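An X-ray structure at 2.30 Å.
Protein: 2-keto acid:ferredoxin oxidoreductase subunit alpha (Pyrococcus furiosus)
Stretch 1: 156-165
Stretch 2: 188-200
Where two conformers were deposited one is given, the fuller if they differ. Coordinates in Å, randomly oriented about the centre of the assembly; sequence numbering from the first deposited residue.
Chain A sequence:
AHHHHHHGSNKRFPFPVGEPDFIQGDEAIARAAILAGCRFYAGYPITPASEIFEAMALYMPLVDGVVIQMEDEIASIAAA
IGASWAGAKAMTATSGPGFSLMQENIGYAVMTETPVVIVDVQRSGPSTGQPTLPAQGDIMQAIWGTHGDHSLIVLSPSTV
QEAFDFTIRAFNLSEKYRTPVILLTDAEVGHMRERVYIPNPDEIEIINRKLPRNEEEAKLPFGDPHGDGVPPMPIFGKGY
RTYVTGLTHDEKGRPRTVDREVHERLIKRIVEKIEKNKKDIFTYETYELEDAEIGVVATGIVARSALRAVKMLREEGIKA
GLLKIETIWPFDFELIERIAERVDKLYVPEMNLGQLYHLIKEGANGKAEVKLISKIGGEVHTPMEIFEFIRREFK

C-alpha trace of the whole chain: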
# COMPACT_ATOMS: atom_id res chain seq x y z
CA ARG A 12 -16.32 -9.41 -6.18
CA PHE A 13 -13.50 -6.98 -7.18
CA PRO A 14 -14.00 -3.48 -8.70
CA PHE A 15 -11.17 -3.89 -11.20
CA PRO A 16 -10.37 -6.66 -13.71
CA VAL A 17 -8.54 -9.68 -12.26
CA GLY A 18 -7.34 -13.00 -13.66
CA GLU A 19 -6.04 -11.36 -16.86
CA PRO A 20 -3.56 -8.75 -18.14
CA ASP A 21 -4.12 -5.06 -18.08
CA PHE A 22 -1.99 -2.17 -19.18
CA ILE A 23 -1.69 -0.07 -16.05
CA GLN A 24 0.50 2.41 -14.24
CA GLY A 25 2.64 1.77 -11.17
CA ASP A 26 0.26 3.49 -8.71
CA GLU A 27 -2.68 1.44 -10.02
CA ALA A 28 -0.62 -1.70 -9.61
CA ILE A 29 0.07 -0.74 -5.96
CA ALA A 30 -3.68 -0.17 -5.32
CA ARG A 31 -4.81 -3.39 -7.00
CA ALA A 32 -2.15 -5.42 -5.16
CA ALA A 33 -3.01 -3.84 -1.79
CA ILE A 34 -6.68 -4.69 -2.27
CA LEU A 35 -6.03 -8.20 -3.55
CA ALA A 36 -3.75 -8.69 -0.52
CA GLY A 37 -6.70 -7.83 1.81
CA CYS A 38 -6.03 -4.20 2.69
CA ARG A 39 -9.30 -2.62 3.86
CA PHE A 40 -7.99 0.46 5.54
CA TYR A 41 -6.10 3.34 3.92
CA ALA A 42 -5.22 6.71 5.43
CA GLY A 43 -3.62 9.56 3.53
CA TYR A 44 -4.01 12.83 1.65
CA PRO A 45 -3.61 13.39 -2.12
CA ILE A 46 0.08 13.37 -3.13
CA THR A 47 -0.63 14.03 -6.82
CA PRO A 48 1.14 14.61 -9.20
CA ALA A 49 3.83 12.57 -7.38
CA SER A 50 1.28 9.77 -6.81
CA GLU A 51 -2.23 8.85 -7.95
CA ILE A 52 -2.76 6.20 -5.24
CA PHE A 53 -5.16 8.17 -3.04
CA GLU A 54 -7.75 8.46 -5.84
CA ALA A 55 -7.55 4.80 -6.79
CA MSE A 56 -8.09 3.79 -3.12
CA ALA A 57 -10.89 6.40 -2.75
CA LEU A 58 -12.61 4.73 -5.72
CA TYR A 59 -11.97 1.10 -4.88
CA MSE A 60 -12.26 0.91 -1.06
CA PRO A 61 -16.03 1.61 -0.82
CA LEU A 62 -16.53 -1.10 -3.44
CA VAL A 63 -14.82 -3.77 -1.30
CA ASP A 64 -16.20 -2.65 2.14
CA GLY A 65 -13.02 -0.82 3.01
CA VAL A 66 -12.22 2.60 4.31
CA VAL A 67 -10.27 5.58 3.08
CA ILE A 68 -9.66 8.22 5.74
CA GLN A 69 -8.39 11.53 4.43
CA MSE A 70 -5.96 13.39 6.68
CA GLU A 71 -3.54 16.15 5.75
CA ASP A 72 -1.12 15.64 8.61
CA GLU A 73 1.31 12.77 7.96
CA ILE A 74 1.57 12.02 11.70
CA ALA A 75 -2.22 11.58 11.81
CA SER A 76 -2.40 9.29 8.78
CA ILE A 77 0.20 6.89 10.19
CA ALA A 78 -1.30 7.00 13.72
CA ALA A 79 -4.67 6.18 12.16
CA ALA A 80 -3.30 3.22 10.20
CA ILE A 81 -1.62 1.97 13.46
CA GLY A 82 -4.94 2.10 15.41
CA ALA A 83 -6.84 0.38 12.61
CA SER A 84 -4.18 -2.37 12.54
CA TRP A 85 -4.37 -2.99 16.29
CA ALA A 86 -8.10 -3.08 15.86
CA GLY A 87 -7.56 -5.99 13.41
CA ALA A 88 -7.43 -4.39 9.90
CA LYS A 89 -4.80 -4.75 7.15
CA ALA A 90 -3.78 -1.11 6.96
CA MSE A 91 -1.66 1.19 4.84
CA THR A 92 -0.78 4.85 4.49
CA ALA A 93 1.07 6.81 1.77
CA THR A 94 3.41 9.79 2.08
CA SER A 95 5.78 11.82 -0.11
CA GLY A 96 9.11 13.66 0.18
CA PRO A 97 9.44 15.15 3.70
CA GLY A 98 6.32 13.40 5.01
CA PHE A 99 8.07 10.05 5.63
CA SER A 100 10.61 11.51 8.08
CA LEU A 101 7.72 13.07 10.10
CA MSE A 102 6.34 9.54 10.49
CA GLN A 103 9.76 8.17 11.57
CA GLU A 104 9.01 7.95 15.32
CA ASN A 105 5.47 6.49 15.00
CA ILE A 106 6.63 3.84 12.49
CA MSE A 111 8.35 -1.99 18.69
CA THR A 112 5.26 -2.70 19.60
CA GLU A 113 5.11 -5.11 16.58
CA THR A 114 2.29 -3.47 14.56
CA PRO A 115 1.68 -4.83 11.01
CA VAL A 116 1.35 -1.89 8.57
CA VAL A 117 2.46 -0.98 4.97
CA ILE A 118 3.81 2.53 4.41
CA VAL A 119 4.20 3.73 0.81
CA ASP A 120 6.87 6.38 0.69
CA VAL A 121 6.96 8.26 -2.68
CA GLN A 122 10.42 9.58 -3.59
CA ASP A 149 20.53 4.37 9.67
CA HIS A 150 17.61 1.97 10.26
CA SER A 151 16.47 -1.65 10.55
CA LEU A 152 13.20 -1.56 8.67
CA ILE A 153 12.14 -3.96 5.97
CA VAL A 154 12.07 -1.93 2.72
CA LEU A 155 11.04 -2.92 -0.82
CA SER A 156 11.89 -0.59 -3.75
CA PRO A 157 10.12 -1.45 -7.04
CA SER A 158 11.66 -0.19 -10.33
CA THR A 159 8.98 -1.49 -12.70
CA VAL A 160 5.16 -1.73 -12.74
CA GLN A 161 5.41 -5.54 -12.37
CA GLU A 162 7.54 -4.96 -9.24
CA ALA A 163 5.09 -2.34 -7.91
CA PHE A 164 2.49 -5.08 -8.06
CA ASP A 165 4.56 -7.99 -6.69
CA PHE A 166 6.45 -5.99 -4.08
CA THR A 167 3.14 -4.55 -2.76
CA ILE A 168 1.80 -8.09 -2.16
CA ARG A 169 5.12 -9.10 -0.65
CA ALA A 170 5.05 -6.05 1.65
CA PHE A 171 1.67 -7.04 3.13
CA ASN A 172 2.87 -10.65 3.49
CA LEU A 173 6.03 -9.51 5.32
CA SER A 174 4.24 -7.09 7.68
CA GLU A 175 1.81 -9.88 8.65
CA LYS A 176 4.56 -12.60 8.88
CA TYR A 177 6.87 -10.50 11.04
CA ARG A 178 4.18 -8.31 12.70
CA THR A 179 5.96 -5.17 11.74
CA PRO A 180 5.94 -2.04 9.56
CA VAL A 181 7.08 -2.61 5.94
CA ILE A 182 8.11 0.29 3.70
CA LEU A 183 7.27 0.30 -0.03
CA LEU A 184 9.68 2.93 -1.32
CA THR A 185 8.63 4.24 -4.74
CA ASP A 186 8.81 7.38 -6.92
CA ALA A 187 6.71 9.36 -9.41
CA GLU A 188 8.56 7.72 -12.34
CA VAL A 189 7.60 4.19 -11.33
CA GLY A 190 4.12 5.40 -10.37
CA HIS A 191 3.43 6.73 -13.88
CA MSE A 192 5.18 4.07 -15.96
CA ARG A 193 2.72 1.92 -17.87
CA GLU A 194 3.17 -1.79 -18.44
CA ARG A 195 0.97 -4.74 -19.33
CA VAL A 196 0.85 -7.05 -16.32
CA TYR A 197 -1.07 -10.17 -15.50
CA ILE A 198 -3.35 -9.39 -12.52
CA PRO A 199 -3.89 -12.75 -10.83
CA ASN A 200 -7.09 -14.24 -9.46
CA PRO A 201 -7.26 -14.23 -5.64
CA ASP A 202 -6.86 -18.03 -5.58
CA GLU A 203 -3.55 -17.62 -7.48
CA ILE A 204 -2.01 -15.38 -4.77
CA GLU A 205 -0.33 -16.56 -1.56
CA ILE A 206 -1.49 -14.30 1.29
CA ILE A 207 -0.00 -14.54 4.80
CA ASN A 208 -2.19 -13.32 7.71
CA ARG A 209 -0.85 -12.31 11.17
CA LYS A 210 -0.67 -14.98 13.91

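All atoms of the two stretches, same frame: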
# COMPACT_ATOMS: atom_id res chain seq x y z
N SER A 156 11.75 -1.71 -2.80
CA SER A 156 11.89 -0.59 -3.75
C SER A 156 11.66 -1.06 -5.18
O SER A 156 12.62 -1.48 -5.83
CB SER A 156 13.30 -0.02 -3.67
OG SER A 156 13.42 0.89 -2.60
N PRO A 157 10.40 -1.00 -5.67
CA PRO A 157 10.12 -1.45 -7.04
C PRO A 157 10.66 -0.46 -8.09
O PRO A 157 10.71 0.74 -7.85
CB PRO A 157 8.60 -1.52 -7.08
CG PRO A 157 8.14 -0.51 -6.08
CD PRO A 157 9.18 -0.50 -5.00
N SER A 158 11.11 -1.00 -9.22
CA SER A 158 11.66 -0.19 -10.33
C SER A 158 10.83 -0.32 -11.60
O SER A 158 11.00 0.46 -12.52
CB SER A 158 13.11 -0.61 -10.60
OG SER A 158 13.14 -1.96 -11.04
N THR A 159 9.94 -1.31 -11.63
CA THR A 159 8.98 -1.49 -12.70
C THR A 159 7.56 -1.64 -12.14
O THR A 159 7.36 -1.84 -10.91
CB THR A 159 9.30 -2.75 -13.50
OG1 THR A 159 8.98 -3.91 -12.72
CG2 THR A 159 10.78 -2.79 -13.88
N VAL A 160 6.58 -1.57 -13.05
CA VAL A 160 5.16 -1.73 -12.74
C VAL A 160 4.89 -3.14 -12.22
O VAL A 160 4.13 -3.30 -11.28
CB VAL A 160 4.24 -1.42 -13.94
CG1 VAL A 160 2.80 -1.68 -13.63
CG2 VAL A 160 4.40 0.04 -14.40
N GLN A 161 5.49 -4.15 -12.86
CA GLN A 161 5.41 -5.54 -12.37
C GLN A 161 5.88 -5.65 -10.91
O GLN A 161 5.23 -6.29 -10.09
CB GLN A 161 6.25 -6.46 -13.24
CG GLN A 161 6.21 -7.95 -12.85
CD GLN A 161 4.85 -8.55 -13.06
OE1 GLN A 161 4.32 -8.51 -14.17
NE2 GLN A 161 4.27 -9.13 -12.00
N GLU A 162 7.00 -5.00 -10.60
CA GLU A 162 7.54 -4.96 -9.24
C GLU A 162 6.68 -4.15 -8.26
O GLU A 162 6.59 -4.52 -7.10
CB GLU A 162 8.96 -4.42 -9.25
CG GLU A 162 9.93 -5.42 -9.82
CD GLU A 162 11.37 -4.96 -9.74
OE1 GLU A 162 11.60 -3.76 -9.51
OE2 GLU A 162 12.26 -5.83 -9.88
N ALA A 163 6.08 -3.05 -8.71
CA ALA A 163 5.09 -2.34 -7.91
C ALA A 163 3.95 -3.27 -7.48
O ALA A 163 3.57 -3.30 -6.30
CB ALA A 163 4.55 -1.13 -8.63
N PHE A 164 3.45 -4.09 -8.41
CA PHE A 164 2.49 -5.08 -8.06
C PHE A 164 3.02 -6.11 -7.04
O PHE A 164 2.47 -6.20 -5.94
CB PHE A 164 1.95 -5.80 -9.27
CG PHE A 164 0.77 -6.68 -8.95
CD1 PHE A 164 -0.49 -6.13 -8.82
CD2 PHE A 164 0.94 -8.04 -8.72
CE1 PHE A 164 -1.58 -6.93 -8.50
CE2 PHE A 164 -0.15 -8.85 -8.36
CZ PHE A 164 -1.40 -8.28 -8.27
N ASP A 165 4.06 -6.85 -7.44
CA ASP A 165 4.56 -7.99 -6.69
C ASP A 165 5.15 -7.59 -5.33
O ASP A 165 5.00 -8.30 -4.37
CB ASP A 165 5.67 -8.74 -7.46
CG ASP A 165 5.17 -9.43 -8.73
OD1 ASP A 165 4.02 -9.92 -8.79
OD2 ASP A 165 5.97 -9.52 -9.68
N GLU A 188 8.19 8.35 -11.06
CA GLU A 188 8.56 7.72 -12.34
C GLU A 188 7.93 6.35 -12.42
O GLU A 188 7.17 6.05 -13.35
CB GLU A 188 10.09 7.61 -12.48
CG GLU A 188 10.61 7.83 -13.90
CD GLU A 188 11.82 6.95 -14.28
OE1 GLU A 188 12.70 6.74 -13.43
OE2 GLU A 188 11.87 6.48 -15.45
N VAL A 189 8.22 5.51 -11.43
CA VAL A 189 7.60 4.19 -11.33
C VAL A 189 6.07 4.28 -11.28
O VAL A 189 5.38 3.51 -11.93
CB VAL A 189 8.11 3.41 -10.11
CG1 VAL A 189 7.33 2.14 -9.91
CG2 VAL A 189 9.59 3.08 -10.30
N GLY A 190 5.55 5.23 -10.51
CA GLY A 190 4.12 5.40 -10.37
C GLY A 190 3.38 5.67 -11.67
O GLY A 190 2.22 5.28 -11.80
N HIS A 191 4.06 6.33 -12.61
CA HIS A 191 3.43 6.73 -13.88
C HIS A 191 3.87 5.94 -15.09
O HIS A 191 3.26 6.09 -16.15
CB HIS A 191 3.60 8.24 -14.10
CG HIS A 191 2.96 9.05 -13.03
ND1 HIS A 191 3.58 9.32 -11.83
CD2 HIS A 191 1.73 9.63 -12.96
CE1 HIS A 191 2.77 10.05 -11.08
NE2 HIS A 191 1.64 10.23 -11.73
N MSE A 192 4.86 5.06 -14.93
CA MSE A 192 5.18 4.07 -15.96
C MSE A 192 3.96 3.26 -16.22
O MSE A 192 3.17 3.04 -15.30
CB MSE A 192 6.22 3.08 -15.49
CG MSE A 192 7.53 3.64 -15.17
SE MSE A 192 8.82 2.22 -14.91
CE MSE A 192 10.19 3.41 -14.27
N ARG A 193 3.85 2.74 -17.44
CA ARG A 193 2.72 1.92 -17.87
C ARG A 193 3.27 0.63 -18.39
O ARG A 193 4.23 0.64 -19.13
CB ARG A 193 1.95 2.58 -19.01
CG ARG A 193 1.14 3.78 -18.63
CD ARG A 193 0.35 4.35 -19.81
NE ARG A 193 -0.33 5.59 -19.45
CZ ARG A 193 0.29 6.75 -19.28
NH1 ARG A 193 1.61 6.86 -19.45
NH2 ARG A 193 -0.41 7.83 -18.93
N GLU A 194 2.69 -0.50 -17.99
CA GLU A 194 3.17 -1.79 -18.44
C GLU A 194 2.01 -2.73 -18.40
O GLU A 194 1.11 -2.55 -17.58
CB GLU A 194 4.33 -2.28 -17.55
CG GLU A 194 4.63 -3.76 -17.67
CD GLU A 194 5.81 -4.28 -16.81
OE1 GLU A 194 6.44 -3.52 -16.00
OE2 GLU A 194 6.10 -5.49 -16.98
N ARG A 195 2.03 -3.73 -19.29
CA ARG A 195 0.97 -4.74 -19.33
C ARG A 195 1.36 -5.85 -18.37
O ARG A 195 2.39 -6.50 -18.55
CB ARG A 195 0.80 -5.29 -20.74
CG ARG A 195 -0.39 -6.22 -20.95
CD ARG A 195 -0.53 -6.56 -22.46
NE ARG A 195 -1.73 -7.36 -22.72
CZ ARG A 195 -1.75 -8.62 -23.14
NH1 ARG A 195 -0.63 -9.25 -23.45
NH2 ARG A 195 -2.91 -9.25 -23.28
N VAL A 196 0.56 -6.04 -17.32
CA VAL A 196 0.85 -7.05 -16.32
C VAL A 196 -0.37 -7.92 -16.08
O VAL A 196 -1.51 -7.44 -16.06
CB VAL A 196 1.37 -6.46 -14.97
CG1 VAL A 196 2.57 -5.55 -15.20
CG2 VAL A 196 0.31 -5.72 -14.26
N TYR A 197 -0.10 -9.20 -15.93
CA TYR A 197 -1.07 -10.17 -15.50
C TYR A 197 -1.47 -9.91 -14.02
O TYR A 197 -0.64 -9.92 -13.11
CB TYR A 197 -0.53 -11.60 -15.69
CG TYR A 197 -1.54 -12.61 -15.25
CD1 TYR A 197 -2.68 -12.84 -16.00
CD2 TYR A 197 -1.39 -13.30 -14.05
CE1 TYR A 197 -3.65 -13.74 -15.58
CE2 TYR A 197 -2.35 -14.23 -13.64
CZ TYR A 197 -3.48 -14.44 -14.39
OH TYR A 197 -4.46 -15.34 -13.98
N ILE A 198 -2.76 -9.64 -13.83
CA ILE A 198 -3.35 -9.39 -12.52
C ILE A 198 -4.00 -10.70 -12.11
O ILE A 198 -5.02 -11.05 -12.67
CB ILE A 198 -4.46 -8.32 -12.57
CG1 ILE A 198 -3.93 -6.99 -13.15
CG2 ILE A 198 -5.06 -8.13 -11.14
CD1 ILE A 198 -2.81 -6.33 -12.36
N PRO A 199 -3.41 -11.41 -11.13
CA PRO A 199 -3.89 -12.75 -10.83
C PRO A 199 -5.26 -12.80 -10.18
O PRO A 199 -5.72 -11.82 -9.63
CB PRO A 199 -2.82 -13.30 -9.87
CG PRO A 199 -1.66 -12.34 -9.94
CD PRO A 199 -2.29 -11.02 -10.25
N ASN A 200 -5.93 -13.94 -10.30
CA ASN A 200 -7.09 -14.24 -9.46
C ASN A 200 -6.65 -14.38 -8.01
O ASN A 200 -5.52 -14.80 -7.74
CB ASN A 200 -7.76 -15.54 -9.91
CG ASN A 200 -8.45 -15.40 -11.23
OD1 ASN A 200 -9.40 -14.63 -11.36
ND2 ASN A 200 -7.98 -16.14 -12.24
O HOH W 1 1.67 -10.60 -12.43
O HOH W 2 2.88 -9.99 -15.71
O HOH W 3 5.86 -8.08 -16.79

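Val-160 has the largest area covered by the other stretch. It is the first residue of the helix that runs from 160 through 165 and onward. Its CA-to-CB bond points toward the second stretch, and its chi1 is t. The two methyl groups reach different neighbours. CG2 lies 3.4 Å from Met-192 O and 3.7 Å from Met-192 CB, where the second stretch has just left its helix. CG1 lies 4.2 Å from Val-196 CG1, in the strand that follows. Val-160 is buried, and its side chain sits where the helix end and the strand of stretch 2 both come within reach.

Val-189 and Phe-164 come next, with equal covered areas. Val-189 belongs to the helix at the start of stretch 2 and points toward stretch 1. It packs largely against backbone. Its CG2 is 3.6 Å from Pro-157 O and 3.7 Å from Ser-158 O, and its CG1 is 4.1 Å from Thr-159 O. Ala-163 CB, one helical turn on from Thr-159, stands 4.5 Å from Val-189 CG1. Met-192, a selenomethionine, extends this contact: its CE is 3.5 Å from Ser-158 O.

Phe-164 is one turn beyond Val-160 and also points toward stretch 2. Its ring meets the far end of the strand. Phe-164 CE1 is 4.1 Å from Ile-198 CD1, and Phe-164 CZ is 3.5 Å from Pro-199 CD. Both neighbours approach the ring obliquely. The CA-to-CB bond of Ile-198 points sideways, but the end of its side chain comes nearer.

The helix and strand axes cross at -56° and approach to 8.9 Å. The CA atoms of Val-160 and Glu-194 are 6.0 Å apart, while those of Phe-164 and Ile-198 are 8.5 Å apart. The wider gap is filled by the aromatic side chain.

Polar contacts gather at the helix start. Thr-159 is the N-cap residue: its OG1 accepts from Glu-162 N at 3.1 Å. Glu-162 OE1 in turn accepts from Ser-158 N and from Ser-158 OG, both at 2.8 Å. Glu-194 reaches this end from the strand. Gln-161 N donates a weak hydrogen bond to Glu-194 OE1 at 3.3 Å, with an angle of 158° at the hydrogen. This is the only direct hydrogen bond between the two stretches.

Water supplies the other polar links. Gln-161 NE2 donates to water 1 at 3.0 Å, and that water donates to Tyr-197 O at 2.5 Å. Water 2 donates to Gln-161 OE1 at 2.6 Å and accepts from Tyr-197 N at 3.1 Å. The Gln-161 amide thus bridges to both backbone polar atoms of Tyr-197. Water 3 donates to Gln-161 OE1 at 3.1 Å and to Glu-194 OE2 at 2.6 Å. Within the helix, Gln-161 NE2 also donates to Asp-165 OD2 at 2.9 Å.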